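Local coordinates for protein POU domain, class 6, transcription factor 1 (Homo sapiens, PDB 3D1N) that binds DNA sequence-specifically as a POU-family transcription factor and probably prefers a variant of the octamer motif, at residues 7-12 against 63-68; 14-19 against 70-75; 25-30 against 42-47; 81-84 against 89-92. The protein carries 2 engineered substitutions. All blocks are in the same frame, centred on the assembly; numbering follows the deposited sequence.

Contact 1: 7-12 against 63-68; sequences REFAKN and VLEKWL
In the helical core of the POU-specific domain, Phe9 of helix 4-18 packs against Leu64 and Leu68 of helix 54-73. The two segments run roughly parallel, with 36° between their directions and their axes 12.1 Å apart. That is a wide spacing, and the Phe9 ring bridges it. Its CB leaves the backbone toward helix 54-73, and CG anti to the backbone N (chi1 178°) then brings the ring beside Leu64. Phe9 CZ lies 3.5 Å from Leu64 CB, and Phe9 CE2 is 3.8 Å from Leu64 CD1. Leu64 thus borders the ring at its edge. Leu68 approaches obliquely, with CD2 at 4.0 Å from Phe9 CE1. Within helix 4-18, Asn12 ND2 donates to Glu8 O at 3.0 Å, from the face opposite to Asn12 N. Phe47 of helix 41-49 packs on both Phe9 and Leu64. Phe9, with Phe47 beside it, packs between helices 4-18 and 54-73 in the hydrophobic core of the four-helix POU-specific fold.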
loop_
_atom_site.group_PDB
_atom_site.type_symbol
_atom_site.label_atom_id
_atom_site.label_comp_id
_atom_site.label_asym_id
_atom_site.label_seq_id
_atom_site.Cartn_x
_atom_site.Cartn_y
_atom_site.Cartn_z
ATOM N N ARG K 7 -1.554 9.164 -24.868
ATOM C CA ARG K 7 -0.805 9.310 -23.625
ATOM C C ARG K 7 -1.727 9.760 -22.496
ATOM O O ARG K 7 -1.476 9.486 -21.318
ATOM C CB ARG K 7 0.344 10.303 -23.799
ATOM C CG ARG K 7 1.066 10.644 -22.507
ATOM C CD ARG K 7 2.260 11.545 -22.766
ATOM N NE ARG K 7 3.390 10.818 -23.344
ATOM C CZ ARG K 7 3.578 10.631 -24.649
ATOM N NH1 ARG K 7 2.707 11.117 -25.528
ATOM N NH2 ARG K 7 4.639 9.957 -25.076
ATOM N N GLU K 8 -2.801 10.449 -22.862
ATOM C CA GLU K 8 -3.738 10.931 -21.867
ATOM C C GLU K 8 -4.830 9.902 -21.628
ATOM O O GLU K 8 -5.361 9.808 -20.522
ATOM C CB GLU K 8 -4.336 12.277 -22.277
ATOM C CG GLU K 8 -4.889 13.073 -21.105
ATOM C CD GLU K 8 -3.828 13.388 -20.058
ATOM O OE1 GLU K 8 -4.194 13.581 -18.876
ATOM O OE2 GLU K 8 -2.630 13.440 -20.415
ATOM N N PHE K 9 -5.164 9.133 -22.663
ATOM C CA PHE K 9 -6.087 8.015 -22.498
ATOM C C PHE K 9 -5.395 6.983 -21.638
ATOM O O PHE K 9 -6.041 6.192 -20.953
ATOM C CB PHE K 9 -6.459 7.394 -23.834
ATOM C CG PHE K 9 -7.369 6.195 -23.720
ATOM C CD1 PHE K 9 -8.740 6.335 -23.813
ATOM C CD2 PHE K 9 -6.852 4.922 -23.546
ATOM C CE1 PHE K 9 -9.575 5.236 -23.720
ATOM C CE2 PHE K 9 -7.691 3.817 -23.451
ATOM C CZ PHE K 9 -9.054 3.978 -23.542
ATOM N N ALA K 10 -4.069 6.988 -21.687
ATOM C CA ALA K 10 -3.284 6.173 -20.780
ATOM C C ALA K 10 -3.617 6.596 -19.356
ATOM O O ALA K 10 -4.356 5.907 -18.642
ATOM C CB ALA K 10 -1.801 6.351 -21.053
ATOM N N LYS K 11 -3.084 7.751 -18.968
ATOM C CA LYS K 11 -3.279 8.307 -17.633
ATOM C C LYS K 11 -4.708 8.143 -17.124
ATOM O O LYS K 11 -4.935 7.542 -16.070
ATOM C CB LYS K 11 -2.860 9.779 -17.608
ATOM C CG LYS K 11 -1.363 9.969 -17.384
ATOM C CD LYS K 11 -0.553 8.850 -18.046
ATOM C CE LYS K 11 0.775 8.608 -17.329
ATOM N NZ LYS K 11 1.447 7.346 -17.775
ATOM N N ASN K 12 -5.668 8.652 -17.888
ATOM C CA ASN K 12 -7.062 8.632 -17.464
ATOM C C ASN K 12 -7.674 7.241 -17.373
ATOM O O ASN K 12 -8.486 6.977 -16.487
ATOM C CB ASN K 12 -7.915 9.542 -18.347
ATOM C CG ASN K 12 -7.664 11.012 -18.071
ATOM O OD1 ASN K 12 -8.567 11.738 -17.663
ATOM N ND2 ASN K 12 -6.422 11.451 -18.268
ATOM N N VAL K 63 -10.141 -0.509 -28.759
ATOM C CA VAL K 63 -10.883 -1.591 -28.115
ATOM C C VAL K 63 -10.989 -1.366 -26.604
ATOM O O VAL K 63 -11.883 -1.899 -25.940
ATOM C CB VAL K 63 -10.269 -2.981 -28.439
ATOM C CG1 VAL K 63 -8.763 -2.991 -28.178
ATOM C CG2 VAL K 63 -10.981 -4.089 -27.662
ATOM N N LEU K 64 -10.080 -0.562 -26.064
ATOM C CA LEU K 64 -10.163 -0.184 -24.664
ATOM C C LEU K 64 -11.410 0.643 -24.400
ATOM O O LEU K 64 -12.301 0.203 -23.679
ATOM C CB LEU K 64 -8.911 0.561 -24.224
ATOM C CG LEU K 64 -7.787 -0.432 -23.928
ATOM C CD1 LEU K 64 -6.723 0.197 -23.055
ATOM C CD2 LEU K 64 -8.361 -1.683 -23.259
ATOM N N GLU K 65 -11.472 1.830 -24.996
ATOM C CA GLU K 65 -12.647 2.691 -24.881
ATOM C C GLU K 65 -13.961 1.970 -25.168
ATOM O O GLU K 65 -14.974 2.232 -24.517
ATOM C CB GLU K 65 -12.514 3.910 -25.790
ATOM C CG GLU K 65 -12.302 5.199 -25.030
ATOM C CD GLU K 65 -11.660 6.275 -25.877
ATOM O OE1 GLU K 65 -11.448 7.395 -25.357
ATOM O OE2 GLU K 65 -11.362 5.997 -27.059
ATOM N N LYS K 66 -13.943 1.061 -26.137
ATOM C CA LYS K 66 -15.134 0.288 -26.473
ATOM C C LYS K 66 -15.462 -0.732 -25.382
ATOM O O LYS K 66 -16.140 -1.732 -25.631
ATOM C CB LYS K 66 -14.957 -0.415 -27.822
ATOM N N TRP K 67 -14.971 -0.467 -24.175
ATOM C CA TRP K 67 -15.186 -1.343 -23.031
ATOM C C TRP K 67 -15.216 -0.512 -21.760
ATOM O O TRP K 67 -16.093 -0.680 -20.920
ATOM C CB TRP K 67 -14.067 -2.373 -22.934
ATOM C CG TRP K 67 -14.454 -3.610 -22.191
ATOM C CD1 TRP K 67 -15.024 -4.734 -22.715
ATOM C CD2 TRP K 67 -14.294 -3.858 -20.790
ATOM N NE1 TRP K 67 -15.229 -5.669 -21.727
ATOM C CE2 TRP K 67 -14.790 -5.156 -20.536
ATOM C CE3 TRP K 67 -13.779 -3.113 -19.727
ATOM C CZ2 TRP K 67 -14.785 -5.724 -19.262
ATOM C CZ3 TRP K 67 -13.776 -3.678 -18.461
ATOM C CH2 TRP K 67 -14.276 -4.972 -18.241
ATOM N N LEU K 68 -14.240 0.383 -21.633
ATOM C CA LEU K 68 -14.164 1.326 -20.522
ATOM C C LEU K 68 -15.422 2.185 -20.443
ATOM O O LEU K 68 -16.125 2.187 -19.432
ATOM C CB LEU K 68 -12.931 2.214 -20.684
ATOM C CG LEU K 68 -12.919 3.571 -19.982
ATOM C CD1 LEU K 68 -12.855 3.398 -18.475
ATOM C CD2 LEU K 68 -11.749 4.414 -20.482
#

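Contact 2: 14-19 against 70-75; sequences KIRRLS and EAELRN. With nucleotides of chain C.
With CG anti to its carbonyl carbon (chi1 -71°) and the chain extended from CG to NE, Arg16 runs across Glu72. Glu72 is itself extended beyond CG, and the two side chains meet at about a right angle. The carboxylate oxygen OE2 of Glu72 sits beside the Arg16 methylenes, 3.4 Å from Arg16 CB. The salt bridge is long, with Arg16 NE 3.8 Å from Glu72 OE2. The guanidinium and carboxylate planes are 38° apart, and no hydrogen bond joins them. Putting a leucine in place of Arg16 would remove the positive charge and is likely to leave the Glu72 carboxylate without its mate on helix 4-18. Arg17, one residue on, turns away and serves the DNA instead. Arg17 NH1 donates to OP1 of DA10 of chain C at 2.8 Å, near the guanidinium plane. Glu48 and Leu22 O also hold this group. Arg16 and Glu72 form a long surface ion pair between helices 4-18 and 54-73, while Arg17 grips a backbone phosphate at the DNA-binding surface of the POU-specific domain.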
loop_
_atom_site.group_PDB
_atom_site.type_symbol
_atom_site.label_atom_id
_atom_site.label_comp_id
_atom_site.label_asym_id
_atom_site.label_seq_id
_atom_site.Cartn_x
_atom_site.Cartn_y
_atom_site.Cartn_z
ATOM N N LYS K 14 -6.283 4.438 -16.444
ATOM C CA LYS K 14 -5.886 3.844 -15.175
ATOM C C LYS K 14 -6.828 4.288 -14.068
ATOM O O LYS K 14 -7.437 3.452 -13.394
ATOM C CB LYS K 14 -4.443 4.215 -14.817
ATOM C CG LYS K 14 -4.190 4.287 -13.312
ATOM C CD LYS K 14 -2.707 4.216 -12.954
ATOM C CE LYS K 14 -2.285 2.796 -12.575
ATOM N NZ LYS K 14 -1.031 2.770 -11.762
ATOM N N ILE K 15 -6.957 5.607 -13.912
ATOM C CA ILE K 15 -7.749 6.203 -12.837
ATOM C C ILE K 15 -9.246 5.914 -12.963
ATOM O O ILE K 15 -9.935 5.798 -11.953
ATOM C CB ILE K 15 -7.526 7.735 -12.716
ATOM C CG1 ILE K 15 -6.064 8.102 -12.988
ATOM C CG2 ILE K 15 -7.954 8.231 -11.337
ATOM C CD1 ILE K 15 -5.736 9.582 -12.764
ATOM N N ARG K 16 -9.754 5.805 -14.188
ATOM C CA ARG K 16 -11.143 5.396 -14.381
ATOM C C ARG K 16 -11.335 3.962 -13.898
ATOM O O ARG K 16 -12.403 3.595 -13.412
ATOM C CB ARG K 16 -11.539 5.473 -15.854
ATOM C CG ARG K 16 -11.691 6.868 -16.424
ATOM C CD ARG K 16 -12.108 6.763 -17.885
ATOM N NE ARG K 16 -12.080 8.043 -18.586
ATOM C CZ ARG K 16 -12.476 8.214 -19.844
ATOM N NH1 ARG K 16 -12.936 7.186 -20.548
ATOM N NH2 ARG K 16 -12.416 9.416 -20.397
ATOM N N ARG K 17 -10.287 3.161 -14.053
ATOM C CA ARG K 17 -10.309 1.743 -13.712
ATOM C C ARG K 17 -10.167 1.588 -12.206
ATOM O O ARG K 17 -10.797 0.728 -11.577
ATOM C CB ARG K 17 -9.153 1.040 -14.425
ATOM C CG ARG K 17 -9.315 -0.466 -14.587
ATOM C CD ARG K 17 -8.312 -1.213 -13.742
ATOM N NE ARG K 17 -7.027 -0.528 -13.734
ATOM C CZ ARG K 17 -6.062 -0.782 -12.860
ATOM N NH1 ARG K 17 -6.248 -1.708 -11.929
ATOM N NH2 ARG K 17 -4.919 -0.109 -12.917
ATOM N N LEU K 18 -9.314 2.436 -11.646
ATOM C CA LEU K 18 -9.135 2.543 -10.211
ATOM C C LEU K 18 -10.425 3.057 -9.583
ATOM O O LEU K 18 -10.977 2.439 -8.670
ATOM C CB LEU K 18 -7.975 3.495 -9.905
ATOM C CG LEU K 18 -6.598 2.963 -10.309
ATOM C CD1 LEU K 18 -5.469 3.895 -9.888
ATOM C CD2 LEU K 18 -6.393 1.577 -9.720
ATOM N N SER K 19 -10.912 4.184 -10.095
ATOM C CA SER K 19 -12.147 4.780 -9.602
ATOM C C SER K 19 -13.370 4.006 -10.080
ATOM O O SER K 19 -14.426 4.579 -10.344
ATOM C CB SER K 19 -12.232 6.248 -10.007
ATOM O OG SER K 19 -11.135 6.968 -9.468
ATOM N N GLU K 70 -18.083 1.694 -22.349
ATOM C CA GLU K 70 -19.147 0.695 -22.409
ATOM C C GLU K 70 -19.537 0.121 -21.045
ATOM O O GLU K 70 -20.665 -0.328 -20.863
ATOM C CB GLU K 70 -18.743 -0.444 -23.347
ATOM N N ALA K 71 -18.607 0.134 -20.095
ATOM C CA ALA K 71 -18.853 -0.442 -18.773
ATOM C C ALA K 71 -19.018 0.616 -17.699
ATOM O O ALA K 71 -19.563 0.337 -16.634
ATOM C CB ALA K 71 -17.742 -1.401 -18.389
ATOM N N GLU K 72 -18.532 1.823 -17.966
ATOM C CA GLU K 72 -18.706 2.926 -17.028
ATOM C C GLU K 72 -20.183 3.251 -16.853
ATOM O O GLU K 72 -20.647 3.513 -15.742
ATOM C CB GLU K 72 -17.948 4.164 -17.493
ATOM C CG GLU K 72 -16.549 4.267 -16.933
ATOM C CD GLU K 72 -15.769 5.417 -17.538
ATOM O OE1 GLU K 72 -16.206 5.942 -18.585
ATOM O OE2 GLU K 72 -14.719 5.790 -16.967
ATOM N N LEU K 73 -20.921 3.233 -17.958
ATOM C CA LEU K 73 -22.355 3.464 -17.909
ATOM C C LEU K 73 -23.086 2.134 -17.724
ATOM O O LEU K 73 -23.800 1.942 -16.738
ATOM C CB LEU K 73 -22.829 4.172 -19.181
ATOM C CG LEU K 73 -23.984 5.174 -19.057
ATOM C CD1 LEU K 73 -25.246 4.528 -18.487
ATOM C CD2 LEU K 73 -23.573 6.382 -18.221
ATOM N N ARG K 74 -22.885 1.213 -18.667
ATOM C CA ARG K 74 -23.580 -0.077 -18.666
ATOM C C ARG K 74 -23.057 -1.035 -17.598
ATOM O O ARG K 74 -23.235 -2.250 -17.691
ATOM C CB ARG K 74 -23.512 -0.735 -20.047
ATOM N N ASN K 75 -22.401 -0.476 -16.592
ATOM C CA ASN K 75 -22.032 -1.224 -15.406
ATOM C C ASN K 75 -22.547 -0.445 -14.207
ATOM O O ASN K 75 -23.191 -0.998 -13.316
ATOM P P DA C 10 -4.170 -3.255 -9.670
ATOM O OP1 DA C 10 -4.712 -1.879 -9.608
ATOM O OP2 DA C 10 -4.814 -4.324 -10.482
ATOM O "O5'" DA C 10 -2.634 -3.060 -10.043
ATOM C "C5'" DA C 10 -1.788 -2.315 -9.180
ATOM C "C4'" DA C 10 -0.330 -2.483 -9.607
ATOM O "O4'" DA C 10 0.178 -3.809 -9.303
ATOM C "C3'" DA C 10 -0.071 -2.281 -11.102
ATOM O "O3'" DA C 10 0.946 -1.289 -11.224
ATOM C "C2'" DA C 10 0.323 -3.665 -11.644
ATOM C "C1'" DA C 10 0.927 -4.316 -10.402
ATOM N N9 DA C 10 0.904 -5.783 -10.278
ATOM C C8 DA C 10 -0.176 -6.630 -10.383
ATOM N N7 DA C 10 0.115 -7.910 -10.179
ATOM C C5 DA C 10 1.488 -7.904 -9.911
ATOM C C6 DA C 10 2.416 -8.940 -9.609
ATOM N N6 DA C 10 2.065 -10.240 -9.520
ATOM N N1 DA C 10 3.719 -8.588 -9.416
ATOM C C2 DA C 10 4.052 -7.294 -9.503
ATOM N N3 DA C 10 3.273 -6.229 -9.761
ATOM C C4 DA C 10 1.987 -6.602 -9.965
#

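Contact 3: 25-30 against 42-47; sequences TQVGQA and SAISRF. Engineered in segment 42-47: Ser45 (natural residue Cys). With nucleotides of chain C.
Ile44 of helix 41-49 points its CD1 methyl at the backbone of Gly28 and at the side of Val27, both on helix 24-31. The CG1 branch is anti to the carbonyl carbon, and the next torsion (chi2 -73°) turns CD1 onto the partner helix. Ile44 CD1 lies 3.5 Å from Gly28 N and 3.6 Å from Gly28 CA. The Val27 and Ile44 side chains cross obliquely, with Val27 CG1 3.9 Å from Ile44 CD1. No hydrogen bond crosses between the two segments. Replacing Ile44 by alanine would take away CD1 and would probably leave a gap beside Val27 and Gly28 in this small interface.

Other residues of segment 42-47 turn to the DNA. Ser42 OG is anti to its backbone N (chi1 -166°) and donates to the base atom O4 of DT12 of chain C at 2.8 Å. Ser45, an engineered residue that replaces a natural cysteine, donates from OG to OP2 of DA11 of chain C at 3.1 Å. The two helices form the helix-turn-helix, with 41-49 as the recognition helix. Behind it, Val27 rests on Phe13 and Arg17 of helix 4-18. Phe47 packs on Leu60 of helix 54-73.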
loop_
_atom_site.group_PDB
_atom_site.type_symbol
_atom_site.label_atom_id
_atom_site.label_comp_id
_atom_site.label_asym_id
_atom_site.label_seq_id
_atom_site.Cartn_x
_atom_site.Cartn_y
_atom_site.Cartn_z
ATOM N N THR K 25 -6.129 -6.966 -13.585
ATOM C CA THR K 25 -6.275 -8.377 -13.845
ATOM C C THR K 25 -7.737 -8.774 -13.969
ATOM O O THR K 25 -8.053 -9.907 -14.291
ATOM C CB THR K 25 -5.503 -9.220 -12.810
ATOM O OG1 THR K 25 -5.993 -10.567 -12.818
ATOM C CG2 THR K 25 -5.616 -8.602 -11.416
ATOM N N GLN K 26 -8.626 -7.821 -13.740
ATOM C CA GLN K 26 -10.043 -8.033 -14.023
ATOM C C GLN K 26 -10.355 -7.559 -15.427
ATOM O O GLN K 26 -10.949 -8.287 -16.219
ATOM C CB GLN K 26 -10.915 -7.269 -13.032
ATOM C CG GLN K 26 -11.266 -8.061 -11.794
ATOM C CD GLN K 26 -11.926 -7.208 -10.733
ATOM O OE1 GLN K 26 -11.495 -6.078 -10.455
ATOM N NE2 GLN K 26 -12.975 -7.749 -10.125
ATOM N N VAL K 27 -9.959 -6.322 -15.712
ATOM C CA VAL K 27 -10.106 -5.730 -17.032
ATOM C C VAL K 27 -9.819 -6.769 -18.105
ATOM O O VAL K 27 -10.734 -7.276 -18.751
ATOM C CB VAL K 27 -9.140 -4.536 -17.219
ATOM C CG1 VAL K 27 -9.418 -3.822 -18.528
ATOM C CG2 VAL K 27 -9.255 -3.567 -16.058
ATOM N N GLY K 28 -8.541 -7.091 -18.277
ATOM C CA GLY K 28 -8.120 -8.032 -19.296
ATOM C C GLY K 28 -8.830 -9.368 -19.190
ATOM O O GLY K 28 -9.170 -9.983 -20.199
ATOM N N GLN K 29 -9.061 -9.815 -17.962
ATOM C CA GLN K 29 -9.683 -11.111 -17.727
ATOM C C GLN K 29 -11.120 -11.167 -18.251
ATOM O O GLN K 29 -11.569 -12.196 -18.762
ATOM C CB GLN K 29 -9.619 -11.465 -16.236
ATOM C CG GLN K 29 -10.671 -12.456 -15.758
ATOM C CD GLN K 29 -11.978 -11.779 -15.377
ATOM O OE1 GLN K 29 -13.063 -12.323 -15.609
ATOM N NE2 GLN K 29 -11.881 -10.577 -14.795
ATOM N N ALA K 30 -11.834 -10.055 -18.126
ATOM C CA ALA K 30 -13.204 -9.972 -18.611
ATOM C C ALA K 30 -13.222 -9.612 -20.089
ATOM O O ALA K 30 -13.878 -10.274 -20.890
ATOM C CB ALA K 30 -13.984 -8.947 -17.814
ATOM N N SER K 42 -0.817 -8.271 -17.699
ATOM C CA SER K 42 0.453 -7.671 -18.107
ATOM C C SER K 42 0.265 -6.671 -19.224
ATOM O O SER K 42 0.855 -5.585 -19.206
ATOM C CB SER K 42 1.444 -8.732 -18.563
ATOM O OG SER K 42 2.733 -8.150 -18.635
ATOM N N ALA K 43 -0.559 -7.053 -20.197
ATOM C CA ALA K 43 -1.010 -6.135 -21.238
ATOM C C ALA K 43 -1.495 -4.827 -20.610
ATOM O O ALA K 43 -0.905 -3.757 -20.823
ATOM C CB ALA K 43 -2.119 -6.778 -22.046
ATOM N N ILE K 44 -2.557 -4.932 -19.809
ATOM C CA ILE K 44 -3.152 -3.780 -19.139
ATOM C C ILE K 44 -2.111 -2.936 -18.422
ATOM O O ILE K 44 -2.057 -1.713 -18.587
ATOM C CB ILE K 44 -4.182 -4.226 -18.106
ATOM C CG1 ILE K 44 -4.941 -5.460 -18.609
ATOM C CG2 ILE K 44 -5.109 -3.067 -17.756
ATOM C CD1 ILE K 44 -5.933 -5.183 -19.721
ATOM N N SER K 45 -1.287 -3.600 -17.618
ATOM C CA SER K 45 -0.191 -2.922 -16.949
ATOM C C SER K 45 0.658 -2.116 -17.941
ATOM O O SER K 45 0.694 -0.879 -17.858
ATOM C CB SER K 45 0.675 -3.920 -16.190
ATOM O OG SER K 45 1.789 -3.250 -15.625
ATOM N N ARG K 46 1.313 -2.826 -18.876
ATOM C CA ARG K 46 2.178 -2.222 -19.903
ATOM C C ARG K 46 1.473 -1.063 -20.583
ATOM O O ARG K 46 2.042 0.018 -20.734
ATOM C CB ARG K 46 2.574 -3.231 -20.992
ATOM C CG ARG K 46 3.093 -4.576 -20.519
ATOM C CD ARG K 46 4.591 -4.600 -20.379
ATOM N NE ARG K 46 5.263 -4.688 -21.670
ATOM C CZ ARG K 46 6.580 -4.812 -21.818
ATOM N NH1 ARG K 46 7.370 -4.865 -20.750
ATOM N NH2 ARG K 46 7.107 -4.880 -23.033
ATOM N N PHE K 47 0.232 -1.302 -21.002
ATOM C CA PHE K 47 -0.553 -0.264 -21.647
ATOM C C PHE K 47 -0.567 1.008 -20.811
ATOM O O PHE K 47 -0.121 2.074 -21.253
ATOM C CB PHE K 47 -1.990 -0.722 -21.861
ATOM C CG PHE K 47 -2.804 0.249 -22.674
ATOM C CD1 PHE K 47 -3.435 1.330 -22.069
ATOM C CD2 PHE K 47 -2.916 0.097 -24.053
ATOM C CE1 PHE K 47 -4.174 2.233 -22.821
ATOM C CE2 PHE K 47 -3.654 0.993 -24.811
ATOM C CZ PHE K 47 -4.283 2.065 -24.193
ATOM P P DT C 12 8.283 -1.709 -14.063
ATOM O OP1 DT C 12 9.540 -1.067 -13.593
ATOM O OP2 DT C 12 7.586 -1.225 -15.280
ATOM O "O5'" DT C 12 8.569 -3.264 -14.223
ATOM C "C5'" DT C 12 9.509 -3.856 -13.364
ATOM C "C4'" DT C 12 9.727 -5.275 -13.837
ATOM O "O4'" DT C 12 8.465 -5.952 -14.022
ATOM C "C3'" DT C 12 10.404 -5.388 -15.195
ATOM O "O3'" DT C 12 11.663 -5.999 -14.947
ATOM C "C2'" DT C 12 9.446 -6.261 -16.016
ATOM C "C1'" DT C 12 8.732 -7.006 -14.914
ATOM N N1 DT C 12 7.430 -7.569 -15.273
ATOM C C2 DT C 12 7.200 -8.915 -15.063
ATOM O O2 DT C 12 8.021 -9.694 -14.613
ATOM N N3 DT C 12 5.951 -9.339 -15.410
ATOM C C4 DT C 12 4.940 -8.555 -15.924
ATOM O O4 DT C 12 3.851 -9.039 -16.211
ATOM C C5 DT C 12 5.245 -7.151 -16.106
ATOM C C7 DT C 12 4.189 -6.213 -16.628
ATOM C C6 DT C 12 6.467 -6.720 -15.773
ATOM P P DA C 11 1.464 -0.834 -12.663
ATOM O OP1 DA C 11 1.962 0.565 -12.645
ATOM O OP2 DA C 11 0.428 -1.220 -13.648
ATOM O "O5'" DA C 11 2.762 -1.768 -12.702
ATOM C "C5'" DA C 11 3.864 -1.314 -11.904
ATOM C "C4'" DA C 11 5.063 -2.253 -11.936
ATOM O "O4'" DA C 11 4.611 -3.618 -11.794
ATOM C "C3'" DA C 11 5.890 -2.211 -13.214
ATOM O "O3'" DA C 11 7.199 -1.775 -12.895
ATOM C "C2'" DA C 11 5.850 -3.645 -13.753
ATOM C "C1'" DA C 11 5.405 -4.482 -12.561
ATOM N N9 DA C 11 4.526 -5.620 -12.823
ATOM C C8 DA C 11 3.232 -5.610 -13.307
ATOM N N7 DA C 11 2.692 -6.821 -13.399
ATOM C C5 DA C 11 3.700 -7.670 -12.938
ATOM C C6 DA C 11 3.774 -9.074 -12.780
ATOM N N6 DA C 11 2.769 -9.902 -13.075
ATOM N N1 DA C 11 4.924 -9.597 -12.299
ATOM C C2 DA C 11 5.921 -8.751 -11.997
ATOM N N3 DA C 11 5.976 -7.419 -12.097
ATOM C C4 DA C 11 4.826 -6.942 -12.577
#

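Contact 4: 81-84 against 89-92; sequences NLME and EPSK
Met83, present as selenomethionine, reaches from helix 79-86 to Pro90 and Ser91 in the loop that follows. Its CB leaves the backbone toward that loop. CG carries the chain outward, and two bends follow, at chi2 (-78°) and chi3 (-50°). These bends bring the selenium and the terminal methyl to the proline. The selenium is a little farther off, with Met83 SE 4.0 Å from Pro90 CB. CE does most of the touching. Met83 CE meets the proline ring along one side, at 3.3 Å from Pro90 CB, 3.4 Å from Pro90 CG and 3.6 Å from Pro90 CD. The methyl end of Met83 thus abuts the CB-CG-CD side of the Pro90 ring. The same methyl also touches Ser91, whose CB is 3.6 Å from Met83 CE. The Ser91 hydroxyl borders this methyl as well. No hydrogen bond crosses the contact, so it rests on apolar packing at the surface.

The helix is weakly bonded around 81-84, though Glu84 N donates to Asn81 O at 2.8 Å. Leu82 packs on Leu20 and Gln76, which sets the short helix against the POU-specific domain. The contact lies in the connection between the POU-specific domain and the homeodomain, the two DNA-binding parts of POU proteins.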
loop_
_atom_site.group_PDB
_atom_site.type_symbol
_atom_site.label_atom_id
_atom_site.label_comp_id
_atom_site.label_asym_id
_atom_site.label_seq_id
_atom_site.Cartn_x
_atom_site.Cartn_y
_atom_site.Cartn_z
ATOM N N ASN K 81 -24.865 -5.539 -11.610
ATOM C CA ASN K 81 -24.754 -5.784 -13.044
ATOM C C ASN K 81 -23.409 -5.325 -13.605
ATOM O O ASN K 81 -22.897 -5.917 -14.553
ATOM N N LEU K 82 -22.848 -4.264 -13.024
ATOM C CA LEU K 82 -21.492 -3.827 -13.360
ATOM C C LEU K 82 -20.538 -4.992 -13.176
ATOM O O LEU K 82 -19.631 -5.213 -13.979
ATOM C CB LEU K 82 -21.058 -2.671 -12.452
ATOM C CG LEU K 82 -19.576 -2.268 -12.389
ATOM C CD1 LEU K 82 -18.778 -3.166 -11.442
ATOM C CD2 LEU K 82 -18.935 -2.216 -13.773
HETATM N N MSE K 83 -20.758 -5.726 -12.092
HETATM C CA MSE K 83 -19.942 -6.874 -11.740
HETATM C C MSE K 83 -20.256 -8.079 -12.614
HETATM O O MSE K 83 -19.673 -9.154 -12.451
HETATM C CB MSE K 83 -20.140 -7.211 -10.266
HETATM C CG MSE K 83 -19.022 -6.710 -9.380
HETATM SE SE MSE K 83 -17.501 -7.903 -9.547
HETATM C CE MSE K 83 -18.461 -9.603 -9.269
ATOM N N GLU K 84 -21.182 -7.896 -13.545
ATOM C CA GLU K 84 -21.479 -8.937 -14.511
ATOM C C GLU K 84 -21.025 -8.508 -15.905
ATOM O O GLU K 84 -21.003 -9.312 -16.843
ATOM C CB GLU K 84 -22.958 -9.317 -14.468
ATOM C CG GLU K 84 -23.203 -10.813 -14.608
ATOM C CD GLU K 84 -22.374 -11.655 -13.636
ATOM O OE1 GLU K 84 -21.569 -11.093 -12.859
ATOM O OE2 GLU K 84 -22.527 -12.895 -13.649
ATOM N N GLU K 89 -17.793 -15.317 -12.292
ATOM C CA GLU K 89 -18.068 -15.599 -10.876
ATOM C C GLU K 89 -17.062 -14.922 -9.946
ATOM O O GLU K 89 -16.469 -15.575 -9.081
ATOM C CB GLU K 89 -18.094 -17.108 -10.618
ATOM N N PRO K 90 -16.887 -13.602 -10.111
ATOM C CA PRO K 90 -15.793 -12.866 -9.468
ATOM C C PRO K 90 -15.940 -12.714 -7.951
ATOM O O PRO K 90 -15.126 -13.258 -7.202
ATOM C CB PRO K 90 -15.849 -11.485 -10.150
ATOM C CG PRO K 90 -16.782 -11.647 -11.332
ATOM C CD PRO K 90 -17.738 -12.713 -10.921
ATOM N N SER K 91 -16.966 -11.989 -7.519
ATOM C CA SER K 91 -17.098 -11.562 -6.125
ATOM C C SER K 91 -16.834 -12.643 -5.065
ATOM O O SER K 91 -17.689 -13.484 -4.787
ATOM C CB SER K 91 -18.460 -10.890 -5.898
ATOM O OG SER K 91 -19.435 -11.373 -6.809
ATOM N N LYS K 92 -15.638 -12.603 -4.480
ATOM C CA LYS K 92 -15.275 -13.472 -3.362
ATOM C C LYS K 92 -14.612 -12.645 -2.263
ATOM O O LYS K 92 -13.989 -11.615 -2.533
ATOM C CB LYS K 92 -14.342 -14.599 -3.816
#

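In the fold
Contacts 1 and 3 are buried, whereas contacts 2 and 4 lie at the surface. Contacts 1 and 2 join the same two helices, 4-18 and 54-73: the first by an aromatic ring, the second by a long ion pair further along. They touch where Leu68 packs on Arg16. Contact 3 is nested inside the chain loop that both close, and joins the two helices of the helix-turn-helix. Its Phe47 meets Phe9 and Leu64 of contact 1, giving one shared apolar core. Contacts 2 and 3 also hold residues that bind DNA. Contact 4 follows in series, in the connection between the two domains, and touches contact 2 through Leu82.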